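Local coordinates for protein fatty Acyl-Adenylate Ligase (Escherichia coli, PDB 3PBK) that belongs to the AMP-binding enzymes of the ANL clan and is modelled with 5'-O-[(S)-(dodecanoyloxy)(hydroxy)phosphoryl]adenosine bound, at residues W261-A275 / D291-I305. Sequence-based numbering, arbitrary orientation.
Sequences WLKLISKNRGTVSVA and DLAELDLSCWRVAGI
Arg-269, whose chain bends (chi2 -73°, chi3 84°) curl it toward the helix end, brings its guanidinium to Asp-296. Arg-269 NH2 donates to Asp-296 O (2.6 Å), coming from above that carbonyl's plane, while Arg-269 NH1 forms a salt bridge with Asp-296 OD2 (3.2 Å), a weak and bent hydrogen bond. NE and NH2 of Arg-269 also clasp Ser-266 O side-on, so the last helical turn fixes the group's rotation, and Cys-299 SG sits over the centre of one guanidinium face. Nearby, Asp-296 N gives a nearly straight bond to Ser-266 OG. Further along the two segments, strands 272-275 and 302-305 run parallel as neighbours in the mixed sheet of the AMP-binding fold, with Val-274 close to the bound 5'-O-[(S)-(dodecanoyloxy)(hydroxy)phosphoryl]adenosine. Thr-271 O starts the ladder by accepting from two amides, Arg-301 N at 2.7 Å and Val-302 N at 3.1 Å; Ser-273 N then donates to Val-302 O, and Gly-304 N to Ser-273 O. Between helix and sheet lies Trp-300: Ile-265 CD1 stands 3.5 Å from the centroid of its six-membered ring, nearly on the normal, and the ring turns its edge to the face of Trp-261 (planes at 74°). Trp-261 NE1 donates to Ser-273 OG, which also bonds Val-221 O.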
loop_
_atom_site.group_PDB
_atom_site.type_symbol
_atom_site.label_atom_id
_atom_site.label_comp_id
_atom_site.label_asym_id
_atom_site.label_seq_id
_atom_site.Cartn_x
_atom_site.Cartn_y
_atom_site.Cartn_z
ATOM N N TRP A 261 -4.156 -12.443 -12.849
ATOM C CA TRP A 261 -4.804 -12.150 -11.575
ATOM C C TRP A 261 -6.260 -12.571 -11.637
ATOM O O TRP A 261 -6.746 -13.285 -10.771
ATOM C CB TRP A 261 -4.681 -10.650 -11.269
ATOM C CG TRP A 261 -5.488 -10.151 -10.127
ATOM C CD1 TRP A 261 -5.801 -10.823 -9.000
ATOM C CD2 TRP A 261 -6.063 -8.844 -9.989
ATOM N NE1 TRP A 261 -6.551 -10.033 -8.169
ATOM C CE2 TRP A 261 -6.722 -8.812 -8.754
ATOM C CE3 TRP A 261 -6.094 -7.708 -10.796
ATOM C CZ2 TRP A 261 -7.402 -7.678 -8.303
ATOM C CZ3 TRP A 261 -6.769 -6.583 -10.343
ATOM C CH2 TRP A 261 -7.411 -6.577 -9.111
ATOM N N LEU A 262 -6.956 -12.144 -12.679
ATOM C CA LEU A 262 -8.355 -12.501 -12.824
ATOM C C LEU A 262 -8.459 -13.992 -13.111
ATOM O O LEU A 262 -9.413 -14.647 -12.680
ATOM C CB LEU A 262 -9.015 -11.692 -13.943
ATOM C CG LEU A 262 -8.821 -10.176 -13.922
ATOM C CD1 LEU A 262 -9.716 -9.523 -14.954
ATOM C CD2 LEU A 262 -9.101 -9.618 -12.544
ATOM N N LYS A 263 -7.482 -14.522 -13.845
ATOM C CA LYS A 263 -7.425 -15.954 -14.090
ATOM C C LYS A 263 -7.485 -16.698 -12.763
ATOM O O LYS A 263 -8.388 -17.496 -12.510
ATOM C CB LYS A 263 -6.130 -16.313 -14.806
ATOM C CG LYS A 263 -6.149 -16.106 -16.304
ATOM C CD LYS A 263 -6.941 -17.197 -17.014
ATOM C CE LYS A 263 -6.181 -17.716 -18.232
ATOM N NZ LYS A 263 -5.385 -16.644 -18.906
ATOM N N LEU A 264 -6.510 -16.415 -11.912
ATOM C CA LEU A 264 -6.391 -17.087 -10.634
ATOM C C LEU A 264 -7.712 -17.043 -9.870
ATOM O O LEU A 264 -8.169 -18.068 -9.362
ATOM C CB LEU A 264 -5.249 -16.466 -9.823
ATOM C CG LEU A 264 -4.518 -17.339 -8.804
ATOM C CD1 LEU A 264 -4.980 -17.021 -7.416
ATOM C CD2 LEU A 264 -4.722 -18.805 -9.102
ATOM N N ILE A 265 -8.332 -15.868 -9.791
ATOM C CA ILE A 265 -9.612 -15.753 -9.101
ATOM C C ILE A 265 -10.599 -16.766 -9.667
ATOM O O ILE A 265 -11.125 -17.600 -8.937
ATOM C CB ILE A 265 -10.222 -14.342 -9.212
ATOM C CG1 ILE A 265 -9.418 -13.333 -8.400
ATOM C CG2 ILE A 265 -11.650 -14.335 -8.713
ATOM C CD1 ILE A 265 -9.883 -11.913 -8.597
ATOM N N SER A 266 -10.838 -16.703 -10.974
ATOM C CA SER A 266 -11.804 -17.588 -11.623
ATOM C C SER A 266 -11.444 -19.076 -11.502
ATOM O O SER A 266 -12.330 -19.939 -11.454
ATOM C CB SER A 266 -11.970 -17.202 -13.090
ATOM O OG SER A 266 -12.666 -18.208 -13.796
ATOM N N LYS A 267 -10.145 -19.362 -11.444
ATOM C CA LYS A 267 -9.649 -20.736 -11.370
ATOM C C LYS A 267 -10.092 -21.453 -10.102
ATOM O O LYS A 267 -10.519 -22.605 -10.142
ATOM C CB LYS A 267 -8.119 -20.762 -11.450
ATOM C CG LYS A 267 -7.523 -22.164 -11.531
ATOM C CD LYS A 267 -6.029 -22.146 -11.249
ATOM C CE LYS A 267 -5.422 -23.545 -11.312
ATOM N NZ LYS A 267 -4.932 -23.909 -12.684
ATOM N N ASN A 268 -9.975 -20.770 -8.973
ATOM C CA ASN A 268 -10.285 -21.369 -7.687
ATOM C C ASN A 268 -11.566 -20.818 -7.089
ATOM O O ASN A 268 -11.808 -20.965 -5.882
ATOM C CB ASN A 268 -9.132 -21.136 -6.709
ATOM C CG ASN A 268 -7.890 -21.916 -7.078
ATOM O OD1 ASN A 268 -6.804 -21.650 -6.562
ATOM N ND2 ASN A 268 -8.041 -22.890 -7.976
ATOM N N ARG A 269 -12.384 -20.176 -7.920
ATOM C CA ARG A 269 -13.590 -19.543 -7.413
ATOM C C ARG A 269 -13.243 -18.595 -6.267
ATOM O O ARG A 269 -13.939 -18.551 -5.246
ATOM C CB ARG A 269 -14.576 -20.602 -6.930
ATOM C CG ARG A 269 -15.030 -21.555 -8.013
ATOM C CD ARG A 269 -15.978 -20.865 -8.969
ATOM N NE ARG A 269 -15.264 -20.116 -10.003
ATOM C CZ ARG A 269 -15.803 -19.123 -10.707
ATOM N NH1 ARG A 269 -17.060 -18.742 -10.483
ATOM N NH2 ARG A 269 -15.080 -18.503 -11.626
ATOM N N GLY A 270 -12.151 -17.852 -6.449
ATOM C CA GLY A 270 -11.709 -16.840 -5.506
ATOM C C GLY A 270 -12.792 -15.831 -5.182
ATOM O O GLY A 270 -13.721 -15.613 -5.958
ATOM N N THR A 271 -12.672 -15.189 -4.032
ATOM C CA THR A 271 -13.795 -14.433 -3.506
ATOM C C THR A 271 -13.454 -12.989 -3.168
ATOM O O THR A 271 -14.207 -12.075 -3.484
ATOM C CB THR A 271 -14.358 -15.146 -2.260
ATOM O OG1 THR A 271 -15.437 -16.002 -2.656
ATOM C CG2 THR A 271 -14.865 -14.146 -1.259
ATOM N N VAL A 272 -12.315 -12.799 -2.516
ATOM C CA VAL A 272 -11.907 -11.490 -2.031
ATOM C C VAL A 272 -10.538 -11.158 -2.587
ATOM O O VAL A 272 -9.643 -11.996 -2.624
ATOM C CB VAL A 272 -11.874 -11.449 -0.477
ATOM C CG1 VAL A 272 -11.107 -10.242 0.028
ATOM C CG2 VAL A 272 -13.273 -11.430 0.072
ATOM N N SER A 273 -10.380 -9.932 -3.045
ATOM C CA SER A 273 -9.077 -9.480 -3.488
ATOM C C SER A 273 -9.079 -7.978 -3.468
ATOM O O SER A 273 -10.132 -7.356 -3.584
ATOM C CB SER A 273 -8.774 -9.978 -4.891
ATOM O OG SER A 273 -7.515 -9.497 -5.311
ATOM N N VAL A 274 -7.908 -7.387 -3.296
ATOM C CA VAL A 274 -7.817 -5.941 -3.257
ATOM C C VAL A 274 -6.542 -5.524 -3.956
ATOM O O VAL A 274 -5.518 -6.186 -3.821
ATOM C CB VAL A 274 -7.828 -5.394 -1.805
ATOM C CG1 VAL A 274 -7.815 -3.871 -1.806
ATOM C CG2 VAL A 274 -9.036 -5.911 -1.037
ATOM N N ALA A 275 -6.619 -4.434 -4.710
ATOM C CA ALA A 275 -5.484 -3.911 -5.451
ATOM C C ALA A 275 -5.579 -2.394 -5.475
ATOM O O ALA A 275 -6.628 -1.836 -5.166
ATOM C CB ALA A 275 -5.505 -4.461 -6.861
ATOM N N ASP A 291 -8.063 -14.123 -23.468
ATOM C CA ASP A 291 -8.087 -14.074 -22.006
ATOM C C ASP A 291 -9.490 -14.281 -21.426
ATOM O O ASP A 291 -9.659 -14.989 -20.431
ATOM C CB ASP A 291 -7.525 -12.733 -21.516
ATOM C CG ASP A 291 -6.015 -12.606 -21.717
ATOM O OD1 ASP A 291 -5.308 -13.640 -21.635
ATOM O OD2 ASP A 291 -5.539 -11.464 -21.942
ATOM N N LEU A 292 -10.489 -13.657 -22.048
ATOM C CA LEU A 292 -11.868 -13.736 -21.574
ATOM C C LEU A 292 -12.460 -15.135 -21.705
ATOM O O LEU A 292 -13.559 -15.401 -21.207
ATOM C CB LEU A 292 -12.751 -12.748 -22.336
ATOM C CG LEU A 292 -12.301 -11.291 -22.359
ATOM C CD1 LEU A 292 -13.320 -10.469 -23.100
ATOM C CD2 LEU A 292 -12.136 -10.762 -20.955
ATOM N N ALA A 293 -11.726 -16.023 -22.372
ATOM C CA ALA A 293 -12.209 -17.366 -22.699
ATOM C C ALA A 293 -12.325 -18.306 -21.490
ATOM O O ALA A 293 -13.099 -19.270 -21.507
ATOM C CB ALA A 293 -11.328 -17.987 -23.786
ATOM N N GLU A 294 -11.553 -18.028 -20.448
ATOM C CA GLU A 294 -11.598 -18.842 -19.235
ATOM C C GLU A 294 -12.476 -18.208 -18.160
ATOM O O GLU A 294 -13.054 -18.901 -17.309
ATOM C CB GLU A 294 -10.190 -19.028 -18.648
ATOM C CG GLU A 294 -9.265 -19.973 -19.409
ATOM C CD GLU A 294 -8.337 -19.238 -20.358
ATOM O OE1 GLU A 294 -8.786 -18.240 -20.973
ATOM O OE2 GLU A 294 -7.161 -19.659 -20.488
ATOM N N LEU A 295 -12.568 -16.884 -18.210
ATOM C CA LEU A 295 -13.038 -16.102 -17.073
ATOM C C LEU A 295 -14.513 -16.238 -16.725
ATOM O O LEU A 295 -15.397 -16.024 -17.551
ATOM C CB LEU A 295 -12.687 -14.626 -17.257
ATOM C CG LEU A 295 -11.207 -14.364 -17.509
ATOM C CD1 LEU A 295 -10.927 -12.888 -17.357
ATOM C CD2 LEU A 295 -10.358 -15.190 -16.560
ATOM N N ASP A 296 -14.752 -16.607 -15.478
ATOM C CA ASP A 296 -16.044 -16.412 -14.870
ATOM C C ASP A 296 -15.771 -15.741 -13.550
ATOM O O ASP A 296 -14.958 -16.221 -12.776
ATOM C CB ASP A 296 -16.733 -17.730 -14.623
ATOM C CG ASP A 296 -18.120 -17.541 -14.100
ATOM O OD1 ASP A 296 -18.746 -16.519 -14.469
ATOM O OD2 ASP A 296 -18.575 -18.399 -13.315
ATOM N N LEU A 297 -16.437 -14.630 -13.287
ATOM C CA LEU A 297 -16.063 -13.796 -12.156
ATOM C C LEU A 297 -17.201 -13.577 -11.168
ATOM O O LEU A 297 -17.124 -12.703 -10.311
ATOM C CB LEU A 297 -15.514 -12.457 -12.657
ATOM C CG LEU A 297 -13.995 -12.281 -12.647
ATOM C CD1 LEU A 297 -13.279 -13.609 -12.777
ATOM C CD2 LEU A 297 -13.565 -11.310 -13.722
ATOM N N SER A 298 -18.248 -14.384 -11.284
ATOM C CA SER A 298 -19.399 -14.298 -10.386
ATOM C C SER A 298 -19.028 -14.598 -8.933
ATOM O O SER A 298 -19.653 -14.099 -8.000
ATOM C CB SER A 298 -20.493 -15.252 -10.865
ATOM O OG SER A 298 -19.927 -16.398 -11.488
ATOM N N CYS A 299 -17.995 -15.413 -8.765
ATOM C CA CYS A 299 -17.481 -15.803 -7.462
ATOM C C CYS A 299 -16.797 -14.634 -6.736
ATOM O O CYS A 299 -16.669 -14.627 -5.499
ATOM C CB CYS A 299 -16.471 -16.932 -7.655
ATOM S SG CYS A 299 -15.009 -16.420 -8.631
ATOM N N TRP A 300 -16.335 -13.661 -7.516
ATOM C CA TRP A 300 -15.635 -12.519 -6.955
ATOM C C TRP A 300 -16.626 -11.679 -6.167
ATOM O O TRP A 300 -17.415 -10.933 -6.743
ATOM C CB TRP A 300 -14.986 -11.682 -8.058
ATOM C CG TRP A 300 -13.892 -10.780 -7.565
ATOM C CD1 TRP A 300 -13.551 -10.541 -6.266
ATOM C CD2 TRP A 300 -13.012 -9.978 -8.361
ATOM N NE1 TRP A 300 -12.504 -9.653 -6.203
ATOM C CE2 TRP A 300 -12.156 -9.288 -7.477
ATOM C CE3 TRP A 300 -12.860 -9.777 -9.732
ATOM C CZ2 TRP A 300 -11.162 -8.414 -7.923
ATOM C CZ3 TRP A 300 -11.866 -8.909 -10.172
ATOM C CH2 TRP A 300 -11.033 -8.242 -9.271
ATOM N N ARG A 301 -16.579 -11.805 -4.846
ATOM C CA ARG A 301 -17.560 -11.177 -3.961
ATOM C C ARG A 301 -17.182 -9.752 -3.548
ATOM O O ARG A 301 -18.037 -8.867 -3.452
ATOM C CB ARG A 301 -17.733 -12.048 -2.720
ATOM C CG ARG A 301 -18.857 -11.632 -1.812
ATOM C CD ARG A 301 -18.951 -12.572 -0.628
ATOM N NE ARG A 301 -18.032 -12.217 0.446
ATOM C CZ ARG A 301 -18.176 -11.144 1.214
ATOM N NH1 ARG A 301 -19.184 -10.310 1.005
ATOM N NH2 ARG A 301 -17.309 -10.900 2.183
ATOM N N VAL A 302 -15.896 -9.540 -3.292
ATOM C CA VAL A 302 -15.404 -8.231 -2.896
ATOM C C VAL A 302 -14.128 -7.861 -3.654
ATOM O O VAL A 302 -13.075 -8.476 -3.462
ATOM C CB VAL A 302 -15.159 -8.163 -1.371
ATOM C CG1 VAL A 302 -14.639 -6.783 -0.961
ATOM C CG2 VAL A 302 -16.432 -8.504 -0.624
ATOM N N ALA A 303 -14.248 -6.865 -4.531
ATOM C CA ALA A 303 -13.102 -6.286 -5.232
ATOM C C ALA A 303 -12.764 -4.911 -4.644
ATOM O O ALA A 303 -13.456 -3.925 -4.897
ATOM C CB ALA A 303 -13.385 -6.183 -6.725
ATOM N N GLY A 304 -11.701 -4.859 -3.849
ATOM C CA GLY A 304 -11.343 -3.650 -3.134
ATOM C C GLY A 304 -10.366 -2.757 -3.871
ATOM O O GLY A 304 -9.533 -3.231 -4.646
ATOM N N ILE A 305 -10.478 -1.453 -3.637
ATOM C CA ILE A 305 -9.561 -0.491 -4.222
ATOM C C ILE A 305 -9.153 0.510 -3.168
ATOM O O ILE A 305 -9.997 1.024 -2.443
ATOM C CB ILE A 305 -10.201 0.304 -5.362
ATOM C CG1 ILE A 305 -11.042 -0.603 -6.258
ATOM C CG2 ILE A 305 -9.141 1.030 -6.155
ATOM C CD1 ILE A 305 -12.535 -0.545 -5.960
#